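Local coordinates for protein N-acetylneuraminate lyase (Peptoclostridium difficile, PDB 4WOZ) that is a lyase of the dihydrodipicolinate synthetase family, built on an eight-stranded TIM barrel and assembled from four chains, at residues A[35-40]-A[71-76]; A[65-70]-A[100-105]; A[87-92]-A[104-109]; A[112-117]-A[134-139]. All coordinates share one frame; numbering follows the deposited sequence.

Contact 1 of 4, residues A[35-40]-A[71-76]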
loop_
_atom_site.group_PDB
_atom_site.type_symbol
_atom_site.label_atom_id
_atom_site.label_comp_id
_atom_site.label_asym_id
_atom_site.label_seq_id
_atom_site.Cartn_x
_atom_site.Cartn_y
_atom_site.Cartn_z
ATOM N N LYS A 35 -7.252 37.567 -16.866
ATOM C CA LYS A 35 -7.643 37.424 -18.258
ATOM C C LYS A 35 -7.529 35.959 -18.656
ATOM O O LYS A 35 -8.453 35.396 -19.247
ATOM C CB LYS A 35 -6.770 38.274 -19.187
ATOM C CG LYS A 35 -7.263 38.229 -20.631
ATOM C CD LYS A 35 -6.512 39.172 -21.554
ATOM C CE LYS A 35 -5.107 38.683 -21.835
ATOM N NZ LYS A 35 -4.448 39.531 -22.869
ATOM N N GLY A 36 -6.391 35.352 -18.325
ATOM C CA GLY A 36 -6.169 33.954 -18.649
ATOM C C GLY A 36 -7.251 33.071 -18.056
ATOM O O GLY A 36 -7.774 32.181 -18.724
ATOM N N LEU A 37 -7.592 33.323 -16.797
ATOM C CA LEU A 37 -8.623 32.546 -16.120
ATOM C C LEU A 37 -9.944 32.684 -16.866
ATOM O O LEU A 37 -10.657 31.702 -17.069
ATOM C CB LEU A 37 -8.786 33.020 -14.674
ATOM C CG LEU A 37 -9.954 32.434 -13.868
ATOM C CD1 LEU A 37 -9.946 30.906 -13.932
ATOM C CD2 LEU A 37 -9.848 32.911 -12.433
ATOM N N ARG A 38 -10.265 33.906 -17.283
ATOM C CA ARG A 38 -11.503 34.148 -18.017
ATOM C C ARG A 38 -11.472 33.471 -19.390
ATOM O O ARG A 38 -12.506 33.037 -19.896
ATOM C CB ARG A 38 -11.754 35.657 -18.156
ATOM C CG ARG A 38 -12.306 36.293 -16.887
ATOM C CD ARG A 38 -12.243 37.815 -16.924
ATOM N NE ARG A 38 -12.766 38.411 -15.697
ATOM C CZ ARG A 38 -14.054 38.455 -15.368
ATOM N NH1 ARG A 38 -14.969 37.943 -16.178
ATOM N NH2 ARG A 38 -14.427 39.003 -14.222
ATOM N N GLN A 39 -10.290 33.366 -19.989
ATOM C CA GLN A 39 -10.173 32.715 -21.289
ATOM C C GLN A 39 -10.389 31.210 -21.129
ATOM O O GLN A 39 -11.034 30.578 -21.961
ATOM C CB GLN A 39 -8.798 32.980 -21.905
ATOM C CG GLN A 39 -8.474 34.462 -22.092
ATOM C CD GLN A 39 -7.166 34.686 -22.827
ATOM O OE1 GLN A 39 -6.225 33.901 -22.700
ATOM N NE2 GLN A 39 -7.094 35.769 -23.589
ATOM N N ILE A 40 -9.840 30.631 -20.064
ATOM C CA ILE A 40 -10.015 29.200 -19.820
ATOM C C ILE A 40 -11.512 28.924 -19.701
ATOM O O ILE A 40 -12.045 28.016 -20.336
ATOM C CB ILE A 40 -9.320 28.752 -18.503
ATOM C CG1 ILE A 40 -7.796 28.857 -18.647
ATOM C CG2 ILE A 40 -9.721 27.317 -18.159
ATOM C CD1 ILE A 40 -7.032 28.560 -17.352
ATOM N N LYS A 71 -11.398 32.756 -3.169
ATOM C CA LYS A 71 -12.562 33.618 -3.290
ATOM C C LYS A 71 -12.539 34.388 -4.610
ATOM O O LYS A 71 -13.561 34.470 -5.297
ATOM C CB LYS A 71 -12.629 34.590 -2.109
ATOM C CG LYS A 71 -13.038 33.944 -0.798
ATOM C CD LYS A 71 -13.036 34.949 0.350
ATOM C CE LYS A 71 -13.621 34.336 1.618
ATOM N NZ LYS A 71 -13.661 35.300 2.755
ATOM N N ARG A 72 -11.388 34.951 -4.976
ATOM C CA ARG A 72 -11.324 35.690 -6.232
ATOM C C ARG A 72 -11.646 34.776 -7.403
ATOM O O ARG A 72 -12.306 35.189 -8.359
ATOM C CB ARG A 72 -9.952 36.336 -6.468
ATOM C CG ARG A 72 -9.885 36.965 -7.863
ATOM C CD ARG A 72 -8.973 38.172 -7.981
ATOM N NE ARG A 72 -7.586 37.824 -8.284
ATOM C CZ ARG A 72 -6.748 38.634 -8.923
ATOM N NH1 ARG A 72 -7.161 39.830 -9.326
ATOM N NH2 ARG A 72 -5.496 38.258 -9.155
ATOM N N ILE A 73 -11.173 33.536 -7.335
ATOM C CA ILE A 73 -11.436 32.572 -8.393
ATOM C C ILE A 73 -12.943 32.305 -8.483
ATOM O O ILE A 73 -13.514 32.294 -9.573
ATOM C CB ILE A 73 -10.668 31.250 -8.135
ATOM C CG1 ILE A 73 -9.167 31.497 -8.305
ATOM C CG2 ILE A 73 -11.139 30.157 -9.094
ATOM C CD1 ILE A 73 -8.302 30.359 -7.839
ATOM N N PHE A 74 -13.590 32.114 -7.337
ATOM C CA PHE A 74 -15.023 31.860 -7.331
ATOM C C PHE A 74 -15.791 33.044 -7.907
ATOM O O PHE A 74 -16.760 32.861 -8.647
ATOM C CB PHE A 74 -15.522 31.559 -5.912
ATOM C CG PHE A 74 -15.154 30.184 -5.414
ATOM C CD1 PHE A 74 -15.434 29.053 -6.180
ATOM C CD2 PHE A 74 -14.547 30.016 -4.170
ATOM C CE1 PHE A 74 -15.118 27.776 -5.717
ATOM C CE2 PHE A 74 -14.226 28.742 -3.695
ATOM C CZ PHE A 74 -14.513 27.618 -4.472
ATOM N N GLU A 75 -15.353 34.256 -7.576
ATOM C CA GLU A 75 -16.012 35.458 -8.080
ATOM C C GLU A 75 -15.835 35.602 -9.584
ATOM O O GLU A 75 -16.789 35.896 -10.306
ATOM C CB GLU A 75 -15.458 36.718 -7.407
ATOM C CG GLU A 75 -15.870 36.917 -5.969
ATOM C CD GLU A 75 -15.470 38.287 -5.452
ATOM O OE1 GLU A 75 -15.560 38.524 -4.227
ATOM O OE2 GLU A 75 -15.067 39.133 -6.278
ATOM N N ILE A 76 -14.607 35.415 -10.054
ATOM C CA ILE A 76 -14.341 35.534 -11.478
ATOM C C ILE A 76 -15.106 34.494 -12.284
ATOM O O ILE A 76 -15.647 34.804 -13.344
ATOM C CB ILE A 76 -12.838 35.388 -11.784
ATOM C CG1 ILE A 76 -12.069 36.557 -11.159
ATOM C CG2 ILE A 76 -12.627 35.329 -13.288
ATOM C CD1 ILE A 76 -10.560 36.454 -11.284
#

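Contact 2 of 4, residues A[65-70]-A[100-105]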
loop_
_atom_site.group_PDB
_atom_site.type_symbol
_atom_site.label_atom_id
_atom_site.label_comp_id
_atom_site.label_asym_id
_atom_site.label_seq_id
_atom_site.Cartn_x
_atom_site.Cartn_y
_atom_site.Cartn_z
ATOM N N LEU A 65 -3.399 27.441 -2.996
ATOM C CA LEU A 65 -3.846 28.828 -2.967
ATOM C C LEU A 65 -4.322 29.300 -1.604
ATOM O O LEU A 65 -4.769 28.504 -0.780
ATOM C CB LEU A 65 -4.976 29.021 -3.981
ATOM C CG LEU A 65 -4.645 28.569 -5.404
ATOM C CD1 LEU A 65 -5.856 28.757 -6.307
ATOM C CD2 LEU A 65 -3.455 29.361 -5.920
ATOM N N SER A 66 -4.229 30.607 -1.381
ATOM C CA SER A 66 -4.677 31.205 -0.129
ATOM C C SER A 66 -6.191 31.327 -0.217
ATOM O O SER A 66 -6.757 31.319 -1.313
ATOM C CB SER A 66 -4.061 32.592 0.053
ATOM O OG SER A 66 -4.430 33.446 -1.017
ATOM N N THR A 67 -6.846 31.441 0.931
ATOM C CA THR A 67 -8.294 31.546 0.953
ATOM C C THR A 67 -8.809 32.727 0.117
ATOM O O THR A 67 -9.850 32.622 -0.529
ATOM C CB THR A 67 -8.807 31.656 2.399
ATOM O OG1 THR A 67 -10.239 31.597 2.407
ATOM C CG2 THR A 67 -8.351 32.963 3.028
ATOM N N ASP A 68 -8.079 33.842 0.114
ATOM C CA ASP A 68 -8.492 35.009 -0.668
ATOM C C ASP A 68 -8.425 34.712 -2.163
ATOM O O ASP A 68 -9.267 35.166 -2.938
ATOM C CB ASP A 68 -7.609 36.230 -0.361
ATOM C CG ASP A 68 -7.863 36.809 1.028
ATOM O OD1 ASP A 68 -9.037 37.083 1.362
ATOM O OD2 ASP A 68 -6.886 37.002 1.784
ATOM N N GLU A 69 -7.412 33.961 -2.571
ATOM C CA GLU A 69 -7.277 33.623 -3.976
ATOM C C GLU A 69 -8.446 32.737 -4.385
ATOM O O GLU A 69 -9.000 32.890 -5.473
ATOM C CB GLU A 69 -5.948 32.910 -4.220
ATOM C CG GLU A 69 -4.748 33.802 -3.965
ATOM C CD GLU A 69 -3.433 33.083 -4.161
ATOM O OE1 GLU A 69 -3.199 32.079 -3.455
ATOM O OE2 GLU A 69 -2.637 33.525 -5.020
ATOM N N LYS A 70 -8.825 31.818 -3.500
ATOM C CA LYS A 70 -9.937 30.921 -3.773
ATOM C C LYS A 70 -11.202 31.739 -4.002
ATOM O O LYS A 70 -11.979 31.458 -4.913
ATOM C CB LYS A 70 -10.144 29.954 -2.606
ATOM C CG LYS A 70 -9.024 28.935 -2.441
ATOM C CD LYS A 70 -9.248 28.052 -1.224
ATOM C CE LYS A 70 -8.097 27.067 -1.037
ATOM N NZ LYS A 70 -8.289 26.208 0.165
ATOM N N VAL A 100 -16.444 26.026 5.556
ATOM C CA VAL A 100 -17.753 26.591 5.847
ATOM C C VAL A 100 -17.842 28.026 5.329
ATOM O O VAL A 100 -18.894 28.465 4.874
ATOM C CB VAL A 100 -18.056 26.560 7.362
ATOM C CG1 VAL A 100 -19.392 27.227 7.648
ATOM C CG2 VAL A 100 -18.088 25.123 7.844
ATOM N N GLU A 101 -16.736 28.757 5.382
ATOM C CA GLU A 101 -16.752 30.125 4.890
ATOM C C GLU A 101 -16.933 30.153 3.374
ATOM O O GLU A 101 -17.662 30.993 2.839
ATOM C CB GLU A 101 -15.461 30.859 5.270
ATOM C CG GLU A 101 -15.190 32.088 4.406
ATOM C CD GLU A 101 -14.391 33.172 5.114
ATOM O OE1 GLU A 101 -13.278 32.888 5.601
ATOM O OE2 GLU A 101 -14.886 34.319 5.176
ATOM N N LEU A 102 -16.266 29.230 2.687
ATOM C CA LEU A 102 -16.343 29.154 1.234
ATOM C C LEU A 102 -17.713 28.668 0.773
ATOM O O LEU A 102 -18.194 29.071 -0.283
ATOM C CB LEU A 102 -15.244 28.229 0.698
ATOM C CG LEU A 102 -13.811 28.691 0.957
ATOM C CD1 LEU A 102 -12.840 27.610 0.514
ATOM C CD2 LEU A 102 -13.538 29.988 0.208
ATOM N N ALA A 103 -18.338 27.802 1.562
ATOM C CA ALA A 103 -19.659 27.300 1.213
ATOM C C ALA A 103 -20.633 28.473 1.243
ATOM O O ALA A 103 -21.538 28.561 0.411
ATOM C CB ALA A 103 -20.100 26.226 2.200
ATOM N N LYS A 104 -20.445 29.366 2.212
ATOM C CA LYS A 104 -21.297 30.548 2.345
ATOM C C LYS A 104 -21.036 31.493 1.180
ATOM O O LYS A 104 -21.961 31.923 0.489
ATOM C CB LYS A 104 -20.996 31.284 3.651
ATOM C CG LYS A 104 -21.584 30.653 4.897
ATOM C CD LYS A 104 -21.308 31.544 6.107
ATOM C CE LYS A 104 -22.229 31.220 7.273
ATOM N NZ LYS A 104 -22.099 29.805 7.723
ATOM N N PHE A 105 -19.762 31.811 0.976
ATOM C CA PHE A 105 -19.352 32.703 -0.097
ATOM C C PHE A 105 -19.919 32.258 -1.448
ATOM O O PHE A 105 -20.586 33.031 -2.131
ATOM C CB PHE A 105 -17.823 32.759 -0.171
ATOM C CG PHE A 105 -17.296 33.777 -1.143
ATOM C CD1 PHE A 105 -17.426 35.137 -0.885
ATOM C CD2 PHE A 105 -16.662 33.377 -2.312
ATOM C CE1 PHE A 105 -16.932 36.085 -1.776
ATOM C CE2 PHE A 105 -16.163 34.316 -3.212
ATOM C CZ PHE A 105 -16.300 35.674 -2.942
#

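Contact 3 of 4, residues A[87-92]-A[104-109]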
loop_
_atom_site.group_PDB
_atom_site.type_symbol
_atom_site.label_atom_id
_atom_site.label_comp_id
_atom_site.label_asym_id
_atom_site.label_seq_id
_atom_site.Cartn_x
_atom_site.Cartn_y
_atom_site.Cartn_z
ATOM N N LEU A 87 -22.650 25.589 -12.255
ATOM C CA LEU A 87 -21.458 25.774 -11.449
ATOM C C LEU A 87 -21.484 24.982 -10.153
ATOM O O LEU A 87 -22.461 25.029 -9.390
ATOM C CB LEU A 87 -21.273 27.251 -11.107
ATOM C CG LEU A 87 -20.922 28.217 -12.237
ATOM C CD1 LEU A 87 -20.918 29.637 -11.694
ATOM C CD2 LEU A 87 -19.567 27.854 -12.820
ATOM N N ILE A 88 -20.399 24.253 -9.915
ATOM C CA ILE A 88 -20.241 23.478 -8.694
ATOM C C ILE A 88 -18.983 24.023 -8.028
ATOM O O ILE A 88 -17.943 24.180 -8.674
ATOM C CB ILE A 88 -20.037 21.980 -8.977
ATOM C CG1 ILE A 88 -21.300 21.386 -9.608
ATOM C CG2 ILE A 88 -19.703 21.253 -7.676
ATOM C CD1 ILE A 88 -21.171 19.908 -9.939
ATOM N N ALA A 89 -19.077 24.317 -6.739
ATOM C CA ALA A 89 -17.929 24.852 -6.028
ATOM C C ALA A 89 -17.333 23.851 -5.045
ATOM O O ALA A 89 -18.022 23.372 -4.146
ATOM C CB ALA A 89 -18.326 26.133 -5.294
ATOM N N GLN A 90 -16.057 23.521 -5.229
ATOM C CA GLN A 90 -15.380 22.606 -4.316
ATOM C C GLN A 90 -14.934 23.519 -3.177
ATOM O O GLN A 90 -14.102 24.400 -3.380
ATOM C CB GLN A 90 -14.157 21.959 -4.988
ATOM C CG GLN A 90 -13.649 20.689 -4.293
ATOM C CD GLN A 90 -13.037 20.946 -2.920
ATOM O OE1 GLN A 90 -13.283 20.201 -1.976
ATOM N NE2 GLN A 90 -12.223 21.992 -2.814
ATOM N N VAL A 91 -15.500 23.327 -1.992
ATOM C CA VAL A 91 -15.154 24.180 -0.861
ATOM C C VAL A 91 -14.362 23.493 0.252
ATOM O O VAL A 91 -13.936 24.148 1.204
ATOM C CB VAL A 91 -16.420 24.800 -0.238
ATOM C CG1 VAL A 91 -17.177 25.613 -1.288
ATOM C CG2 VAL A 91 -17.308 23.702 0.334
ATOM N N GLY A 92 -14.157 22.184 0.132
ATOM C CA GLY A 92 -13.422 21.457 1.156
ATOM C C GLY A 92 -11.917 21.677 1.216
ATOM O O GLY A 92 -11.309 22.224 0.295
ATOM N N LYS A 104 -20.445 29.366 2.212
ATOM C CA LYS A 104 -21.297 30.548 2.345
ATOM C C LYS A 104 -21.036 31.493 1.180
ATOM O O LYS A 104 -21.961 31.923 0.489
ATOM C CB LYS A 104 -20.996 31.284 3.651
ATOM C CG LYS A 104 -21.584 30.653 4.897
ATOM C CD LYS A 104 -21.308 31.544 6.107
ATOM C CE LYS A 104 -22.229 31.220 7.273
ATOM N NZ LYS A 104 -22.099 29.805 7.723
ATOM N N PHE A 105 -19.762 31.811 0.976
ATOM C CA PHE A 105 -19.352 32.703 -0.097
ATOM C C PHE A 105 -19.919 32.258 -1.448
ATOM O O PHE A 105 -20.586 33.031 -2.131
ATOM C CB PHE A 105 -17.823 32.759 -0.171
ATOM C CG PHE A 105 -17.296 33.777 -1.143
ATOM C CD1 PHE A 105 -17.426 35.137 -0.885
ATOM C CD2 PHE A 105 -16.662 33.377 -2.312
ATOM C CE1 PHE A 105 -16.932 36.085 -1.776
ATOM C CE2 PHE A 105 -16.163 34.316 -3.212
ATOM C CZ PHE A 105 -16.300 35.674 -2.942
ATOM N N THR A 106 -19.662 31.010 -1.828
ATOM C CA THR A 106 -20.142 30.503 -3.110
ATOM C C THR A 106 -21.662 30.409 -3.194
ATOM O O THR A 106 -22.243 30.706 -4.234
ATOM C CB THR A 106 -19.525 29.119 -3.442
ATOM O OG1 THR A 106 -19.839 28.179 -2.407
ATOM C CG2 THR A 106 -18.006 29.235 -3.572
ATOM N N THR A 107 -22.314 30.000 -2.112
ATOM C CA THR A 107 -23.768 29.906 -2.133
ATOM C C THR A 107 -24.371 31.288 -2.391
ATOM O O THR A 107 -25.346 31.428 -3.143
ATOM C CB THR A 107 -24.322 29.353 -0.806
ATOM O OG1 THR A 107 -23.921 27.986 -0.652
ATOM C CG2 THR A 107 -25.845 29.434 -0.788
ATOM N N ASP A 108 -23.782 32.312 -1.779
ATOM C CA ASP A 108 -24.273 33.669 -1.959
ATOM C C ASP A 108 -24.009 34.149 -3.384
ATOM O O ASP A 108 -24.759 34.968 -3.912
ATOM C CB ASP A 108 -23.627 34.620 -0.947
ATOM C CG ASP A 108 -24.095 34.363 0.476
ATOM O OD1 ASP A 108 -25.164 33.742 0.649
ATOM O OD2 ASP A 108 -23.401 34.796 1.423
ATOM N N LEU A 109 -22.948 33.636 -4.001
ATOM C CA LEU A 109 -22.611 33.996 -5.376
ATOM C C LEU A 109 -23.563 33.301 -6.344
ATOM O O LEU A 109 -23.586 33.602 -7.537
ATOM C CB LEU A 109 -21.173 33.593 -5.702
ATOM C CG LEU A 109 -20.059 34.523 -5.221
ATOM C CD1 LEU A 109 -18.709 33.930 -5.587
ATOM C CD2 LEU A 109 -20.223 35.900 -5.868
#

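Contact 4 of 4, residues A[112-117]-A[134-139]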
loop_
_atom_site.group_PDB
_atom_site.type_symbol
_atom_site.label_atom_id
_atom_site.label_comp_id
_atom_site.label_asym_id
_atom_site.label_seq_id
_atom_site.Cartn_x
_atom_site.Cartn_y
_atom_site.Cartn_z
ATOM N N ASP A 112 -24.663 26.642 -8.158
ATOM C CA ASP A 112 -25.726 25.643 -8.199
ATOM C C ASP A 112 -25.574 24.538 -7.160
ATOM O O ASP A 112 -26.568 23.967 -6.696
ATOM C CB ASP A 112 -25.791 25.030 -9.600
ATOM C CG ASP A 112 -26.063 26.070 -10.670
ATOM O OD1 ASP A 112 -27.212 26.559 -10.754
ATOM O OD2 ASP A 112 -25.125 26.410 -11.420
ATOM N N ALA A 113 -24.332 24.234 -6.812
ATOM C CA ALA A 113 -24.047 23.208 -5.823
ATOM C C ALA A 113 -22.626 23.355 -5.304
ATOM O O ALA A 113 -21.802 24.064 -5.892
ATOM C CB ALA A 113 -24.235 21.827 -6.430
ATOM N N ILE A 114 -22.345 22.703 -4.185
ATOM C CA ILE A 114 -21.006 22.750 -3.631
ATOM C C ILE A 114 -20.497 21.325 -3.514
ATOM O O ILE A 114 -21.276 20.367 -3.570
ATOM C CB ILE A 114 -20.969 23.430 -2.236
ATOM C CG1 ILE A 114 -21.707 22.576 -1.205
ATOM C CG2 ILE A 114 -21.588 24.815 -2.331
ATOM C CD1 ILE A 114 -21.568 23.089 0.222
ATOM N N SER A 115 -19.188 21.192 -3.363
ATOM C CA SER A 115 -18.556 19.890 -3.246
ATOM C C SER A 115 -17.509 19.991 -2.152
ATOM O O SER A 115 -17.022 21.082 -1.854
ATOM C CB SER A 115 -17.889 19.518 -4.577
ATOM O OG SER A 115 -17.361 18.205 -4.532
ATOM N N ALA A 116 -17.157 18.861 -1.553
ATOM C CA ALA A 116 -16.156 18.866 -0.491
ATOM C C ALA A 116 -15.343 17.586 -0.473
ATOM O O ALA A 116 -15.879 16.496 -0.289
ATOM C CB ALA A 116 -16.829 19.077 0.871
ATOM N N VAL A 117 -14.039 17.726 -0.675
ATOM C CA VAL A 117 -13.155 16.572 -0.654
ATOM C C VAL A 117 -13.062 16.080 0.781
ATOM O O VAL A 117 -13.281 16.841 1.722
ATOM C CB VAL A 117 -11.731 16.936 -1.143
ATOM C CG1 VAL A 117 -11.146 18.038 -0.284
ATOM C CG2 VAL A 117 -10.833 15.708 -1.099
ATOM N N ASN A 134 -21.685 17.233 7.274
ATOM C CA ASN A 134 -22.919 17.807 7.800
ATOM C C ASN A 134 -22.721 19.269 8.188
ATOM O O ASN A 134 -23.570 20.111 7.911
ATOM C CB ASN A 134 -23.403 17.023 9.019
ATOM C CG ASN A 134 -23.864 15.624 8.666
ATOM O OD1 ASN A 134 -24.684 15.437 7.767
ATOM N ND2 ASN A 134 -23.343 14.633 9.377
ATOM N N THR A 135 -21.601 19.569 8.834
ATOM C CA THR A 135 -21.323 20.938 9.238
ATOM C C THR A 135 -21.324 21.841 8.010
ATOM O O THR A 135 -21.944 22.902 8.004
ATOM C CB THR A 135 -19.953 21.047 9.948
ATOM O OG1 THR A 135 -20.022 20.398 11.224
ATOM C CG2 THR A 135 -19.564 22.500 10.151
ATOM N N ILE A 136 -20.634 21.408 6.965
ATOM C CA ILE A 136 -20.552 22.187 5.739
ATOM C C ILE A 136 -21.904 22.459 5.085
ATOM O O ILE A 136 -22.281 23.612 4.903
ATOM C CB ILE A 136 -19.641 21.491 4.702
ATOM C CG1 ILE A 136 -18.198 21.479 5.209
ATOM C CG2 ILE A 136 -19.739 22.202 3.356
ATOM C CD1 ILE A 136 -17.239 20.746 4.300
ATOM N N ILE A 137 -22.633 21.403 4.737
ATOM C CA ILE A 137 -23.920 21.558 4.057
ATOM C C ILE A 137 -25.057 22.104 4.912
ATOM O O ILE A 137 -25.992 22.710 4.384
ATOM C CB ILE A 137 -24.384 20.223 3.414
ATOM C CG1 ILE A 137 -25.540 20.481 2.442
ATOM C CG2 ILE A 137 -24.820 19.242 4.497
ATOM C CD1 ILE A 137 -25.189 21.421 1.296
ATOM N N ASN A 138 -24.996 21.893 6.223
ATOM C CA ASN A 138 -26.053 22.399 7.092
ATOM C C ASN A 138 -25.884 23.897 7.330
ATOM O O ASN A 138 -26.821 24.576 7.757
ATOM C CB ASN A 138 -26.064 21.664 8.435
ATOM C CG ASN A 138 -26.338 20.180 8.285
ATOM O OD1 ASN A 138 -27.117 19.763 7.424
ATOM N ND2 ASN A 138 -25.712 19.374 9.137
ATOM N N SER A 139 -24.688 24.404 7.042
ATOM C CA SER A 139 -24.386 25.823 7.215
ATOM C C SER A 139 -24.982 26.699 6.122
ATOM O O SER A 139 -25.054 27.916 6.279
ATOM C CB SER A 139 -22.873 26.051 7.242
ATOM O OG SER A 139 -22.284 25.511 8.411
#

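Contact 1 of 4, residues A[35-40]-A[71-76]
Ile76 lodges against both Leu37 and Arg38 where two neighbouring helices of the TIM barrel's outer layer, 34-48 and 67-81, pack side by side. The segment axes pass 10.9 Å apart at a signed crossing angle of -49°, and no hydrogen bond spans them; side chains alone make the contact. The tight part is aliphatic and buried. Leu37 sends its CD2 methyl into the branched end of Ile76, touching CG2 and CD1 of that residue at 3.8 Å each, and the two side chains meet at a slant. With CG anti to the backbone N (chi1 172°), Leu37 carries CD2 toward helix 67-81. Toward the barrel the contact is loose: Leu37 CD2 comes only to 4.4 Å from Ile73 CG1, and Ile73 leans on Leu65 and on Val55 of the barrel strand 52-55.

Arg38 forms the more solvent-accessible side, although its CG packs closely. Its chain, extended from CG to NE, runs at about a right angle to Ile76, so that both CG and one face of the guanidinium lie against the same Ile76 methyl. Its polar end is held by acids just outside the segments: NH1 forms a salt bridge with Glu80 and NH2 with Asp79, both further along helix 67-81, and NE with Glu34 of its own helix. Three carboxylates thus balance the charge and restrict the guanidinium's rotation. Ile76 CG2 lies 3.7 Å from Arg38 CG and 3.8 Å above the guanidinium plane, displaced toward the rim.

Contact 2 of 4, residues A[65-70]-A[100-105]
Glu69 OE1 takes two bonds from Ser66, the N-cap of helix 67-81 in the TIM barrel, one turn from where Lys70 meets Leu102. Ser66 N donates to Glu69 OE1 at 2.7 Å, nearly straight at 174° and onto the anti lone pair, while Ser66 OG adds a weak bond to the same oxygen. In return Ser66 OG weakly caps Glu69 N, and together these bonds make a capping box. Glu69 OE2 is held by a salt bridge to Arg280, which helps keep the carboxylate in place.

From this capped first turn, Lys70 and Thr67 face the next barrel helix, 96-109, across a sparse van der Waals seam without any hydrogen bond between the segments. Lys70 is extended beyond CG and runs at about a right angle to Leu102, offering the flank of its chain instead of its charge; the ammonium NZ continues to a salt bridge with Glu98. Thr67 comes up beside the other branch of Leu102, OG1 standing 4.3 Å from CD2. The two methyls of Leu102 thus go to residues three apart on the facing helix, CD2 to Thr67 and CD1 to Lys70, where CD1 rests 4.0 Å from Lys70 CD.

Contact 3 of 4, residues A[87-92]-A[104-109]
Thr106 turns all three of its side-chain atoms to Ala89, at the seat of helix 96-109 on strand 86-90, within one beta-alpha-beta unit of the TIM barrel. The small alanine is consistent with the close approach, the CA atoms of Ala89 and Thr106 standing 6.7 Å apart. Ala89 CB points outward from the barrel and meets Thr106 CG2 at 3.6 Å and Thr106 CB at 3.7 Å, methyl against methyl and branch carbon.

The rotation of Thr106 sorts its branches. OG1 sits in the crowded position between backbone N and carbonyl carbon (chi1 58°), where it hydrogen-bonds Leu102 O one turn back and Ala103 O more weakly, so this buried hydroxyl is satisfied inside its own helix. Val91, just past the strand, slants against the same residue and lays CG1 at 3.9 Å from Thr106 OG1, a van der Waals touch. Phe74 of helix 67-81 packs on both Ala89 and Thr106.

Gln90 points away from the helix. Its OE1 accepts from Val117 N and, weakly, from Gly92 N, and NE2 gives to Gly56 O. Gln90 NE2 also reaches back to the backbone just after the strand, 3.2 Å from Gly92 O, which lies 3° out of the glutamine's amide plane.

Contact 4 of 4, residues A[112-117]-A[134-139]
Ile114 pushes its CD1 methyl between Ile136 and Ile137, a bump entering the notch made by two successive side chains of the helix. One wall is Ile136 CG2, 3.7 Å from Ile114 CD1; the other is Ile137 CD1, a slightly slacker 4.1 Å from that same methyl. Ile114 meets each of the two at a slant. Ile137 can form its wall because its CG1 is anti to the backbone N (chi1 -167°), which swings the CD1 end toward the strand although its CB does not head there.

Two residues on, the relief is reversed. Ala116 presents only a methyl, and into this shallow spot Ile136 lowers its CD1, 3.8 Å from Ala116 CB. Strand 113-117 and helix 126-138 are consecutive elements of a beta-alpha-beta unit of the TIM barrel, here running nearly antiparallel at 166° with segment axes 9.9 Å apart. Ser115, between the two outward-facing strand residues, turns away from the helix, and its OG hydrogen-bonds Tyr54 OH and Ile145 O. Thr106 from helix 96-109 and Leu144 from strand 144-147 also pack on Ile114. Ser139 OG donates back to Thr135 O at 2.7 Å.

Overall arrangement
The four contacts lie along the first half of the barrel wall. Contact 1 joins helices 34-48 and 67-81, contact 2 joins 67-81 to 96-109, contact 3 seats 96-109 on strand 86-90, and contact 4 seats helix 126-138 on strand 113-117. The segments of contacts 1 and 2 alternate along the chain, and the Lys71-Glu101 salt bridge links them. Contacts 2 and 3, centres 8 Å apart, end on the same part of helix 96-109; contact 4 comes after them. Contacts 3 and 4, also about 8 Å between centres, lie on adjacent parallel strands, whereas contacts 1 and 4 stand about 22 Å apart between centres, without touching. Helix-to-helix and helix-to-strand packing thus join the barrel's outer layer to its sheet.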